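Local coordinates for protein putative N-acetylmuramoyl-L-alanine amidase (Neisseria meningitidis MC58, PDB 3CZX) that probably hydrolyses the link between N-acetylmuramoyl residues and L-amino acid residues in cell-wall glycopeptides, using a bound zinc ion, at residues S23-E26 with A27-A30; L155-F158 with K159-K162. All coordinates share one frame; numbering follows the deposited sequence.

Interaction 1 comes first along the chain, where strand 24-25 runs into helix 26-45; interaction 2 lies far later, inside helix 152-177. Their centres are about 12 Å apart, and the two helices touch directly. A salt bridge of 2.7 Å joins D24 OD2 to K159 NZ, while L29 packs on L155 and F158. Interaction 1 carries a zinc ligand, E26; interaction 2 stands back from the metal, the side chain of L155 about 13 Å from it. Both also touch the second subunit, so the start of the zinc-bearing helix is held between the late helix of its own chain and the dimer partner.

Interaction 1. Residues S23-E26 with A27-A30; sequences SDRE and ADLA. With ZN (zinc ion), chain E.
R25 reaches forward over the first turn of helix 26-45 and takes the carboxylate of D28 side-on. R25 NE meets D28 OD2 at 2.9 Å, nearly straight at 172° and in the guanidinium plane, but from above the carboxylate plane; R25 NH2 meets D28 OD1 at 2.9 Å on its syn side. The two flat groups are turned 47° apart, a twisted salt bridge with one nitrogen to each oxygen. A bend at chi3 turns the edge of the guanidinium toward D28. Two bonds fix the rotation of D28, whose OD1 also pairs with K56, while R25 NH2 also bonds to N14; this cluster probably favours the charged carboxylate.

R25 is the N-cap residue. Its carbonyl O accepts from both D28 N and L29 N, the latter at 3.0 Å, and E26 O takes A30 N at 2.8 Å. A water bridges R25 N to D28 OD2 (2.7 Å from the water), standing where a capping box would have a direct bond; it also donates to S23 O.

E26, the first residue of the helix, leaves the turn in another direction. With CG anti to the backbone N (chi1 -180°) and the chain extended, it carries OE2 to 2.1 Å from the zinc ion, which H12, H78 and two waters also bind. OE2 further accepts from T79 N and OE1 from A19 N, second-shell bonds that hold the carboxylate for the metal.

The contact thus marks the passage from strand 24-25 of the small antiparallel pair into helix 26-45. L29 faces helix 152-177 and touches the loop at I149, A27 lies on P17, and T160 of the second subunit covers R25 and D28.

Interaction 2. Residues L155-F158 with K159-K162; sequences LALF and KTTK
K159 N donates to L155 O at 2.9 Å, an ordinary i to i+4 bond of the alpha-helix that makes up residues 152-177, the last helix of this zinc amidase fold; T160 N to A156 O at 3.1 Å follows in the same pattern. T161 has a backbone phi of -133°, and its N-H is shared between F158 O, 3.2 Å from T161 N in an i to i+3 bond, and L157 O, a weak one.

F158 and K162 meet one turn apart. The aliphatic part of K162 slants across the ring, CG lying 3.8 Å from F158 CZ and CB standing over one face. F158 has its ring directed opposite the backbone N (chi1 177°) and turns inward, where the ring stacks with F147 and packs on M33 of helix 26-45 and on W115.

Beyond this methylene chain K162 NZ makes salt bridges with D32 of its own chain and D32 of the second subunit. K159 NZ, paired with D24 of its own chain, also bonds S23 OG of the second subunit, and K159 packs on its counterpart there, so this helix face belongs to the dimer interface. The methylenes of K159 pass obliquely over L155, with K159 CD 3.8 Å from L155 CD1 and K159 CG 3.2 Å from L155 O.

Interaction 1. Residues S23-E26 with A27-A30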
loop_
_atom_site.group_PDB
_atom_site.type_symbol
_atom_site.label_atom_id
_atom_site.label_comp_id
_atom_site.label_asym_id
_atom_site.label_seq_id
_atom_site.Cartn_x
_atom_site.Cartn_y
_atom_site.Cartn_z
ATOM N N SER A 23 3.008 15.208 5.447
ATOM C CA SER A 23 3.566 14.484 4.305
ATOM C C SER A 23 2.586 13.462 3.728
ATOM O O SER A 23 2.962 12.709 2.833
ATOM C CB SER A 23 4.910 13.827 4.639
ATOM O OG SER A 23 4.777 12.929 5.711
ATOM N N ASP A 24 1.352 13.455 4.234
ATOM C CA ASP A 24 0.291 12.678 3.602
ATOM C C ASP A 24 -0.342 13.464 2.460
ATOM O O ASP A 24 -0.831 14.583 2.652
ATOM C CB ASP A 24 -0.757 12.306 4.641
ATOM C CG ASP A 24 -0.190 11.367 5.702
ATOM O OD1 ASP A 24 0.503 10.412 5.343
ATOM O OD2 ASP A 24 -0.445 11.596 6.884
ATOM N N ARG A 25 -0.356 12.857 1.278
ATOM C CA ARG A 25 -0.891 13.494 0.080
ATOM C C ARG A 25 -2.059 12.698 -0.483
ATOM O O ARG A 25 -1.955 11.480 -0.645
ATOM C CB ARG A 25 0.154 13.570 -1.009
ATOM C CG ARG A 25 1.485 14.270 -0.600
ATOM C CD ARG A 25 2.302 14.598 -1.845
ATOM N NE ARG A 25 2.578 13.416 -2.654
ATOM C CZ ARG A 25 3.091 13.437 -3.883
ATOM N NH1 ARG A 25 3.409 14.586 -4.507
ATOM N NH2 ARG A 25 3.257 12.299 -4.522
ATOM N N GLU A 26 -3.112 13.410 -0.855
ATOM C CA GLU A 26 -4.281 12.778 -1.497
ATOM C C GLU A 26 -3.887 11.852 -2.631
ATOM O O GLU A 26 -4.406 10.742 -2.754
ATOM C CB GLU A 26 -5.274 13.836 -1.988
ATOM C CG GLU A 26 -6.534 13.242 -2.668
ATOM C CD GLU A 26 -7.593 14.251 -2.985
ATOM O OE1 GLU A 26 -7.373 15.451 -2.709
ATOM O OE2 GLU A 26 -8.673 13.831 -3.489
ATOM N N ALA A 27 -2.972 12.283 -3.475
ATOM C CA ALA A 27 -2.573 11.500 -4.648
ATOM C C ALA A 27 -2.050 10.128 -4.224
ATOM O O ALA A 27 -2.266 9.116 -4.921
ATOM C CB ALA A 27 -1.525 12.227 -5.439
ATOM N N ASP A 28 -1.346 10.103 -3.096
ATOM C CA ASP A 28 -0.674 8.889 -2.633
ATOM C C ASP A 28 -1.710 7.996 -2.001
ATOM O O ASP A 28 -1.648 6.769 -2.165
ATOM C CB ASP A 28 0.425 9.256 -1.619
ATOM C CG ASP A 28 1.527 10.126 -2.240
ATOM O OD1 ASP A 28 1.696 10.117 -3.482
ATOM O OD2 ASP A 28 2.226 10.810 -1.457
ATOM N N LEU A 29 -2.606 8.580 -1.192
ATOM C CA LEU A 29 -3.679 7.795 -0.548
ATOM C C LEU A 29 -4.615 7.194 -1.611
ATOM O O LEU A 29 -5.081 6.024 -1.480
ATOM C CB LEU A 29 -4.462 8.650 0.466
ATOM C CG LEU A 29 -3.649 9.235 1.630
ATOM C CD1 LEU A 29 -4.417 10.343 2.430
ATOM C CD2 LEU A 29 -3.193 8.117 2.537
ATOM N N ALA A 30 -4.893 7.959 -2.667
ATOM C CA ALA A 30 -5.767 7.503 -3.740
ATOM C C ALA A 30 -5.111 6.357 -4.543
ATOM O O ALA A 30 -5.782 5.367 -4.891
ATOM C CB ALA A 30 -6.160 8.688 -4.642
HETATM ZN ZN ZN E . -9.645 15.032 -4.976
HETATM O O HOH W 1 1.753 10.717 1.170
HETATM O O HOH W 2 -10.661 16.761 -6.093
HETATM O O HOH W 3 -11.416 15.328 -3.690
#

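Interaction 2. Residues L155-F158 with K159-K162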
loop_
_atom_site.group_PDB
_atom_site.type_symbol
_atom_site.label_atom_id
_atom_site.label_comp_id
_atom_site.label_asym_id
_atom_site.label_seq_id
_atom_site.Cartn_x
_atom_site.Cartn_y
_atom_site.Cartn_z
ATOM N N LEU A 155 -7.815 10.275 9.473
ATOM C CA LEU A 155 -6.644 9.969 8.686
ATOM C C LEU A 155 -5.742 8.956 9.407
ATOM O O LEU A 155 -5.204 8.010 8.790
ATOM C CB LEU A 155 -5.863 11.258 8.357
ATOM C CG LEU A 155 -4.503 11.079 7.672
ATOM C CD1 LEU A 155 -4.531 10.299 6.350
ATOM C CD2 LEU A 155 -3.804 12.407 7.491
ATOM N N ALA A 156 -5.547 9.136 10.703
ATOM C CA ALA A 156 -4.766 8.139 11.480
ATOM C C ALA A 156 -5.420 6.767 11.415
ATOM O O ALA A 156 -4.708 5.766 11.305
ATOM C CB ALA A 156 -4.619 8.575 12.947
ATOM N N LEU A 157 -6.735 6.716 11.534
ATOM C CA LEU A 157 -7.451 5.424 11.473
ATOM C C LEU A 157 -7.258 4.788 10.130
ATOM O O LEU A 157 -6.990 3.578 10.056
ATOM C CB LEU A 157 -8.945 5.618 11.771
ATOM C CG LEU A 157 -9.680 4.277 11.922
ATOM C CD1 LEU A 157 -9.196 3.557 13.159
ATOM C CD2 LEU A 157 -11.156 4.591 12.041
ATOM N N PHE A 158 -7.364 5.589 9.071
ATOM C CA PHE A 158 -7.176 5.096 7.705
ATOM C C PHE A 158 -5.774 4.516 7.582
ATOM O O PHE A 158 -5.611 3.440 7.075
ATOM C CB PHE A 158 -7.371 6.141 6.631
ATOM C CG PHE A 158 -7.112 5.623 5.238
ATOM C CD1 PHE A 158 -8.023 4.807 4.595
ATOM C CD2 PHE A 158 -5.910 5.879 4.589
ATOM C CE1 PHE A 158 -7.762 4.304 3.310
ATOM C CE2 PHE A 158 -5.675 5.361 3.309
ATOM C CZ PHE A 158 -6.620 4.564 2.696
ATOM N N LYS A 159 -4.770 5.282 8.006
ATOM C CA LYS A 159 -3.386 4.838 7.835
ATOM C C LYS A 159 -3.090 3.525 8.545
ATOM O O LYS A 159 -2.293 2.732 8.039
ATOM C CB LYS A 159 -2.411 5.949 8.290
ATOM C CG LYS A 159 -2.402 7.165 7.410
ATOM C CD LYS A 159 -1.717 8.399 8.007
ATOM C CE LYS A 159 -0.267 8.285 8.102
ATOM N NZ LYS A 159 0.344 9.588 8.587
ATOM N N THR A 160 -3.670 3.296 9.716
ATOM C CA THR A 160 -3.468 2.056 10.507
ATOM C C THR A 160 -4.314 0.877 10.067
ATOM O O THR A 160 -4.010 -0.227 10.469
ATOM C CB THR A 160 -3.722 2.287 12.001
ATOM O OG1 THR A 160 -5.113 2.594 12.202
ATOM C CG2 THR A 160 -2.807 3.403 12.523
ATOM N N THR A 161 -5.354 1.113 9.249
ATOM C CA THR A 161 -6.305 0.056 8.835
ATOM C C THR A 161 -6.564 0.072 7.319
ATOM O O THR A 161 -7.522 -0.488 6.857
ATOM C CB THR A 161 -7.629 0.171 9.598
ATOM O OG1 THR A 161 -7.328 0.463 10.969
ATOM C CG2 THR A 161 -8.430 -1.135 9.550
ATOM N N LYS A 162 -5.641 0.647 6.581
ATOM C CA LYS A 162 -5.740 0.826 5.129
ATOM C C LYS A 162 -6.066 -0.475 4.397
ATOM O O LYS A 162 -7.005 -0.531 3.586
ATOM C CB LYS A 162 -4.367 1.351 4.659
ATOM C CG LYS A 162 -4.242 1.594 3.217
ATOM C CD LYS A 162 -3.042 2.443 2.965
ATOM C CE LYS A 162 -1.772 1.637 3.082
ATOM N NZ LYS A 162 -0.638 2.545 2.973
#